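Local coordinates for protein UDP-glucose 6-dehydrogenase (Pyrobaculum islandicum, PDB 3VTF) that probably oxidises UDP-glucose to UDP-glucuronate, using two molecules of NAD(+) as electron acceptors, and binds UDP-glucose in a pocket between its alpha/beta domains, at residues A[24-29]-A[102-107]; A[139-144]-A[171-176]. All blocks are in the same frame, centred on the assembly; numbering follows the deposited sequence.

Interaction 1. Residues A[24-29]-A[102-107]; sequences LSVLGL and FIAVGT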
loop_
_atom_site.group_PDB
_atom_site.type_symbol
_atom_site.label_atom_id
_atom_site.label_comp_id
_atom_site.label_asym_id
_atom_site.label_seq_id
_atom_site.Cartn_x
_atom_site.Cartn_y
_atom_site.Cartn_z
ATOM N N LEU A 24 -16.957 -16.914 -28.719
ATOM C CA LEU A 24 -17.043 -15.806 -27.773
ATOM C C LEU A 24 -17.312 -14.556 -28.541
ATOM O O LEU A 24 -16.707 -14.283 -29.616
ATOM C CB LEU A 24 -15.674 -15.605 -27.067
ATOM C CG LEU A 24 -15.105 -16.857 -26.419
ATOM C CD1 LEU A 24 -13.698 -16.608 -25.823
ATOM C CD2 LEU A 24 -16.055 -17.503 -25.357
ATOM N N SER A 25 -18.140 -13.724 -27.967
ATOM C CA SER A 25 -18.317 -12.376 -28.520
ATOM C C SER A 25 -17.787 -11.317 -27.545
ATOM O O SER A 25 -17.729 -11.557 -26.344
ATOM C CB SER A 25 -19.810 -12.134 -28.916
ATOM O OG SER A 25 -20.717 -12.633 -27.962
ATOM N N VAL A 26 -17.391 -10.159 -28.057
ATOM C CA VAL A 26 -16.985 -9.045 -27.220
ATOM C C VAL A 26 -17.742 -7.792 -27.663
ATOM O O VAL A 26 -17.761 -7.492 -28.887
ATOM C CB VAL A 26 -15.478 -8.756 -27.407
ATOM C CG1 VAL A 26 -15.078 -7.589 -26.509
ATOM C CG2 VAL A 26 -14.685 -10.026 -27.065
ATOM N N LEU A 27 -18.412 -7.108 -26.710
ATOM C CA LEU A 27 -19.132 -5.834 -27.021
ATOM C C LEU A 27 -18.372 -4.704 -26.380
ATOM O O LEU A 27 -18.208 -4.660 -25.142
ATOM C CB LEU A 27 -20.561 -5.866 -26.451
ATOM C CG LEU A 27 -21.414 -7.019 -27.000
ATOM C CD1 LEU A 27 -22.829 -6.815 -26.421
ATOM C CD2 LEU A 27 -21.452 -6.927 -28.563
ATOM N N GLY A 28 -17.911 -3.763 -27.204
ATOM C CA GLY A 28 -17.174 -2.634 -26.704
ATOM C C GLY A 28 -15.730 -2.880 -27.070
ATOM O O GLY A 28 -15.054 -3.766 -26.523
ATOM N N LEU A 29 -15.229 -2.077 -27.979
ATOM C CA LEU A 29 -13.881 -2.313 -28.493
ATOM C C LEU A 29 -12.946 -1.155 -28.182
ATOM O O LEU A 29 -12.231 -0.759 -29.070
ATOM C CB LEU A 29 -13.900 -2.659 -29.998
ATOM C CG LEU A 29 -14.698 -3.949 -30.357
ATOM C CD1 LEU A 29 -14.950 -4.104 -31.883
ATOM C CD2 LEU A 29 -14.036 -5.217 -29.778
ATOM N N PHE A 102 -18.434 -11.153 -23.696
ATOM C CA PHE A 102 -17.743 -10.251 -22.760
ATOM C C PHE A 102 -18.221 -8.818 -22.934
ATOM O O PHE A 102 -18.039 -8.194 -23.997
ATOM C CB PHE A 102 -16.222 -10.341 -23.030
ATOM C CG PHE A 102 -15.686 -11.707 -22.619
ATOM C CD1 PHE A 102 -15.036 -11.854 -21.396
ATOM C CD2 PHE A 102 -15.844 -12.829 -23.437
ATOM C CE1 PHE A 102 -14.604 -13.086 -20.981
ATOM C CE2 PHE A 102 -15.403 -14.080 -23.014
ATOM C CZ PHE A 102 -14.783 -14.213 -21.800
ATOM N N ILE A 103 -18.802 -8.241 -21.887
ATOM C CA ILE A 103 -19.201 -6.849 -22.014
ATOM C C ILE A 103 -18.014 -6.041 -21.559
ATOM O O ILE A 103 -17.573 -6.141 -20.369
ATOM C CB ILE A 103 -20.435 -6.553 -21.127
ATOM C CG1 ILE A 103 -21.643 -7.369 -21.658
ATOM C CG2 ILE A 103 -20.708 -5.028 -20.992
ATOM C CD1 ILE A 103 -22.842 -7.269 -20.683
ATOM N N ALA A 104 -17.544 -5.165 -22.459
ATOM C CA ALA A 104 -16.336 -4.378 -22.169
ATOM C C ALA A 104 -16.551 -2.927 -22.492
ATOM O O ALA A 104 -15.598 -2.230 -22.812
ATOM C CB ALA A 104 -15.102 -4.918 -22.957
ATOM N N VAL A 105 -17.801 -2.426 -22.413
ATOM C CA VAL A 105 -18.062 -1.005 -22.729
ATOM C C VAL A 105 -17.636 -0.119 -21.555
ATOM O O VAL A 105 -17.333 -0.597 -20.417
ATOM C CB VAL A 105 -19.562 -0.814 -23.010
ATOM C CG1 VAL A 105 -19.882 -1.682 -24.212
ATOM C CG2 VAL A 105 -20.414 -1.355 -21.820
ATOM N N GLY A 106 -17.570 1.185 -21.806
ATOM C CA GLY A 106 -17.049 2.071 -20.730
ATOM C C GLY A 106 -17.974 2.250 -19.514
ATOM O O GLY A 106 -19.212 1.940 -19.537
ATOM N N THR A 107 -17.408 2.654 -18.396
ATOM C CA THR A 107 -18.198 3.037 -17.232
ATOM C C THR A 107 -17.595 4.412 -16.806
ATOM O O THR A 107 -16.950 4.529 -15.702
ATOM C CB THR A 107 -18.132 2.044 -16.011
ATOM O OG1 THR A 107 -16.765 1.590 -15.837
ATOM C CG2 THR A 107 -19.037 0.759 -16.307
#
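Phe-102 and Leu-24 meet obliquely on one face of the sheet, where the ring carbon CE2 of Phe-102 lies 4.1 Å from the methyl CD1 of Leu-24. The first torsion of Phe-102 puts CG beside its own backbone N (chi1 -69°), which swings the ring back along the strand toward Leu-24. Ser-25 O comes up to the edge of this ring in its plane, 3.7 Å from Phe-102 CD2, while accepting a bond from Phe-102 N. On the same face Val-26 covers the root of the aromatic side chain, its CG2 4.3 Å from Phe-102 CB, and its other methyl, CG1, reaches toward Ala-104 CB.

Between the parallel strands, Leu-27 N donates to Phe-102 O (2.9 Å), and Leu-27 O receives Ala-104 N (2.8 Å). Beyond the strand ends, Val-105 turns CG1 to the side of its backbone N (chi1 -61°), and this methyl rests 3.5 Å from Leu-27 O and against Gly-28 CA. Gly-28 has to be glycine: a beta carbon would strike Val-105 CG1 and, at these backbone angles, the carbonyl O of Leu-27. Leu-29 N then hydrogen-bonds to OD1 of Asp-51, which probably binds NAD(+). Adjacent parallel strands whose first runs into a glycine-rich turn, with Gly-28 opening a GxGxxG pattern, are the hallmark of a Rossmann-type dinucleotide-binding domain.

Interaction 2. Residues A[139-144]-A[171-176]; sequences LVVVKS and ASNPEF. With UPG (uridine-5'-diphosphate-glucose), chain B.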
loop_
_atom_site.group_PDB
_atom_site.type_symbol
_atom_site.label_atom_id
_atom_site.label_comp_id
_atom_site.label_asym_id
_atom_site.label_seq_id
_atom_site.Cartn_x
_atom_site.Cartn_y
_atom_site.Cartn_z
ATOM N N LEU A 139 -23.590 -17.430 -21.760
ATOM C CA LEU A 139 -22.951 -16.818 -20.604
ATOM C C LEU A 139 -22.713 -15.340 -20.808
ATOM O O LEU A 139 -22.127 -14.922 -21.802
ATOM C CB LEU A 139 -21.614 -17.542 -20.306
ATOM C CG LEU A 139 -20.710 -16.958 -19.193
ATOM C CD1 LEU A 139 -21.376 -17.007 -17.810
ATOM C CD2 LEU A 139 -19.416 -17.760 -19.153
ATOM N N VAL A 140 -23.121 -14.522 -19.852
ATOM C CA VAL A 140 -22.901 -13.078 -19.987
ATOM C C VAL A 140 -21.727 -12.719 -19.029
ATOM O O VAL A 140 -21.808 -12.959 -17.794
ATOM C CB VAL A 140 -24.147 -12.344 -19.459
ATOM C CG1 VAL A 140 -23.962 -10.842 -19.632
ATOM C CG2 VAL A 140 -25.376 -12.850 -20.269
ATOM N N VAL A 141 -20.647 -12.173 -19.574
ATOM C CA VAL A 141 -19.478 -11.920 -18.704
ATOM C C VAL A 141 -19.217 -10.420 -18.669
ATOM O O VAL A 141 -19.083 -9.759 -19.752
ATOM C CB VAL A 141 -18.216 -12.664 -19.294
ATOM C CG1 VAL A 141 -16.947 -12.458 -18.359
ATOM C CG2 VAL A 141 -18.489 -14.172 -19.514
ATOM N N VAL A 142 -19.109 -9.866 -17.480
ATOM C CA VAL A 142 -18.913 -8.437 -17.369
ATOM C C VAL A 142 -17.385 -8.167 -17.173
ATOM O O VAL A 142 -16.833 -8.549 -16.101
ATOM C CB VAL A 142 -19.689 -7.858 -16.152
ATOM C CG1 VAL A 142 -19.489 -6.319 -16.102
ATOM C CG2 VAL A 142 -21.218 -8.215 -16.168
ATOM N N LYS A 143 -16.750 -7.546 -18.176
ATOM C CA LYS A 143 -15.311 -7.141 -18.028
ATOM C C LYS A 143 -15.229 -5.674 -17.573
ATOM O O LYS A 143 -14.294 -5.295 -16.947
ATOM C CB LYS A 143 -14.609 -7.236 -19.374
ATOM C CG LYS A 143 -14.291 -8.648 -19.814
ATOM C CD LYS A 143 -13.390 -9.333 -18.828
ATOM C CE LYS A 143 -11.955 -8.953 -18.987
ATOM N NZ LYS A 143 -11.185 -9.999 -18.161
ATOM N N SER A 144 -16.224 -4.848 -17.969
ATOM C CA SER A 144 -16.419 -3.484 -17.497
ATOM C C SER A 144 -16.208 -3.386 -15.993
ATOM O O SER A 144 -16.655 -4.249 -15.288
ATOM C CB SER A 144 -17.860 -2.973 -17.896
ATOM O OG SER A 144 -17.962 -3.088 -19.330
ATOM N N ALA A 171 -21.383 -13.792 -15.017
ATOM C CA ALA A 171 -20.165 -13.873 -14.281
ATOM C C ALA A 171 -19.490 -12.505 -14.340
ATOM O O ALA A 171 -19.521 -11.845 -15.402
ATOM C CB ALA A 171 -19.202 -14.917 -14.889
ATOM N N SER A 172 -18.800 -12.153 -13.278
ATOM C CA SER A 172 -17.940 -10.957 -13.275
ATOM C C SER A 172 -16.511 -11.554 -13.523
ATOM O O SER A 172 -16.125 -12.552 -12.915
ATOM C CB SER A 172 -17.996 -10.348 -11.866
ATOM O OG SER A 172 -16.907 -9.438 -11.695
ATOM N N ASN A 173 -15.776 -10.964 -14.450
ATOM C CA ASN A 173 -14.417 -11.423 -14.772
ATOM C C ASN A 173 -13.630 -10.126 -15.012
ATOM O O ASN A 173 -13.490 -9.609 -16.161
ATOM C CB ASN A 173 -14.470 -12.330 -16.048
ATOM C CG ASN A 173 -13.076 -12.754 -16.532
ATOM O OD1 ASN A 173 -12.088 -12.951 -15.718
ATOM N ND2 ASN A 173 -12.947 -12.840 -17.823
ATOM N N PRO A 174 -13.203 -9.500 -13.909
ATOM C CA PRO A 174 -12.639 -8.187 -14.091
ATOM C C PRO A 174 -11.347 -8.222 -14.886
ATOM O O PRO A 174 -10.723 -9.319 -15.061
ATOM C CB PRO A 174 -12.334 -7.715 -12.649
ATOM C CG PRO A 174 -12.428 -8.925 -11.782
ATOM C CD PRO A 174 -13.416 -9.846 -12.475
ATOM N N GLU A 175 -10.981 -7.062 -15.381
ATOM C CA GLU A 175 -9.751 -7.005 -16.210
ATOM C C GLU A 175 -8.736 -6.123 -15.532
ATOM O O GLU A 175 -9.107 -5.283 -14.707
ATOM C CB GLU A 175 -10.090 -6.517 -17.604
ATOM C CG GLU A 175 -10.810 -5.180 -17.565
ATOM C CD GLU A 175 -9.839 -4.052 -17.408
ATOM O OE1 GLU A 175 -8.611 -4.216 -17.799
ATOM O OE2 GLU A 175 -10.270 -3.004 -16.908
ATOM N N PHE A 176 -7.463 -6.427 -15.752
ATOM C CA PHE A 176 -6.394 -5.800 -15.045
ATOM C C PHE A 176 -5.316 -5.327 -16.004
ATOM O O PHE A 176 -4.199 -5.002 -15.539
ATOM C CB PHE A 176 -5.796 -6.812 -14.059
ATOM C CG PHE A 176 -6.770 -7.271 -12.999
ATOM C CD1 PHE A 176 -7.193 -6.394 -11.979
ATOM C CD2 PHE A 176 -7.308 -8.555 -13.054
ATOM C CE1 PHE A 176 -8.112 -6.801 -10.993
ATOM C CE2 PHE A 176 -8.207 -8.982 -12.057
ATOM C CZ PHE A 176 -8.629 -8.084 -11.055
HETATM N N1 UPG B . 1.498 6.806 -12.009
HETATM C C2 UPG B . 2.149 7.616 -11.032
HETATM N N3 UPG B . 3.080 7.064 -10.251
HETATM C C4 UPG B . 3.350 5.708 -10.344
HETATM C C5 UPG B . 2.698 4.847 -11.295
HETATM C C6 UPG B . 1.717 5.460 -12.100
HETATM O O2 UPG B . 1.887 8.855 -10.907
HETATM O O4 UPG B . 4.209 5.212 -9.541
HETATM C C1C UPG B . 0.463 7.503 -12.808
HETATM C C2C UPG B . 0.735 7.307 -14.287
HETATM O O2C UPG B . 1.573 8.328 -14.823
HETATM C C3C UPG B . -0.685 7.385 -14.890
HETATM C C4C UPG B . -1.586 6.799 -13.802
HETATM O O4C UPG B . -0.761 6.758 -12.616
HETATM O O3C UPG B . -1.080 8.779 -14.997
HETATM C C5C UPG B . -2.071 5.362 -14.109
HETATM O O5C UPG B . -0.954 4.630 -14.627
HETATM P PA UPG B . -1.161 3.022 -15.090
HETATM O O1A UPG B . -1.558 2.146 -13.857
HETATM O O2A UPG B . 0.005 2.647 -16.039
HETATM O O3A UPG B . -2.325 3.242 -16.180
HETATM P PB UPG B . -3.665 2.370 -16.552
HETATM O O1B UPG B . -3.517 1.915 -17.982
HETATM O O2B UPG B . -4.668 3.510 -16.240
HETATM O O3B UPG B . -3.764 1.035 -15.686
HETATM C "C1'" UPG B . -4.610 0.977 -14.497
HETATM C "C2'" UPG B . -4.140 -0.208 -13.681
HETATM C "C3'" UPG B . -4.542 -1.499 -14.434
HETATM C "C4'" UPG B . -6.074 -1.458 -14.649
HETATM C "C5'" UPG B . -6.392 -0.248 -15.615
HETATM C "C6'" UPG B . -7.883 0.009 -15.929
HETATM O "O2'" UPG B . -2.677 0.006 -13.767
HETATM O "O3'" UPG B . -4.167 -2.589 -13.615
HETATM O "O4'" UPG B . -6.432 -2.667 -15.351
HETATM O "O5'" UPG B . -6.000 0.902 -14.812
HETATM O "O6'" UPG B . -8.700 -0.430 -14.816
HETATM O O HOH W 1 -16.919 -7.437 -13.319
HETATM O O HOH W 2 -12.987 -4.847 -14.520
HETATM O O HOH W 3 -12.602 -2.699 -17.698
#
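Lys-143 folds its side chain alongside that of Asn-173, the two pointing the same way, and lays CE against Glu-175 CB at 3.4 Å. Bends at chi2 and chi3 (-60° and -80°) curl the chain over the backbone of Asn-173 and Pro-174, where NZ makes a weak hydrogen bond to Pro-174 O (3.2 Å). Replacing Lys-143 by alanine would probably leave Pro-174 O without this weak ammonium partner and open a gap beside Glu-175 CB.

Further back, Val-141 sends CG1, anti to its backbone N (chi1 -178°), obliquely across to Asn-173 CB, and Leu-139 CD1 packs on Ala-171 CB at 4.2 Å. The parallel strands are joined by bonds from Ala-171 N to Val-140 O, Val-142 N to Ala-171 O and Asn-173 N to Val-142 O, the last nearly straight at hydrogen. A water also links Val-142 O with Ser-172 OG. Two more waters bridge Lys-143 O to the backbone N and OE2 of Glu-175, whose OE1 accepts from Leu-177 N. Next to it, Phe-176 O receives the sugar hydroxyl O3' of UDP-glucose at 3.1 Å.

The strands belong to a beta-alpha-beta unit, and its helix 151-160 covers Val-140 and Val-142. Leu-139 and Ala-171 face helix 199-208, whereas Ser-172 and Pro-174 lean on helix 221-251.

From the N terminus, strand 23-27 leads through 72 residues, about half of them helical and including strands 46-50 and 85-87, to strand 100-103, where interaction 1 closes the first loop. The chain then passes through helix 118-134 to strand 139-142 and, by way of helix 151-160, to strand 169-172, closing the shorter loop of interaction 2. The two contacts therefore follow in series, neither nested nor crossed. They adjoin in one sheet, through the neighbouring strands 100-103 and 139-142: Ile-103 N probably bonds to Val-141 O (2.6 Å), and the ring of Phe-102 packs on Val-141 CG1. Together they bind four adjacent parallel strands of the NAD-binding domain, joining its glycine-rich turn to the loop that meets UDP-glucose.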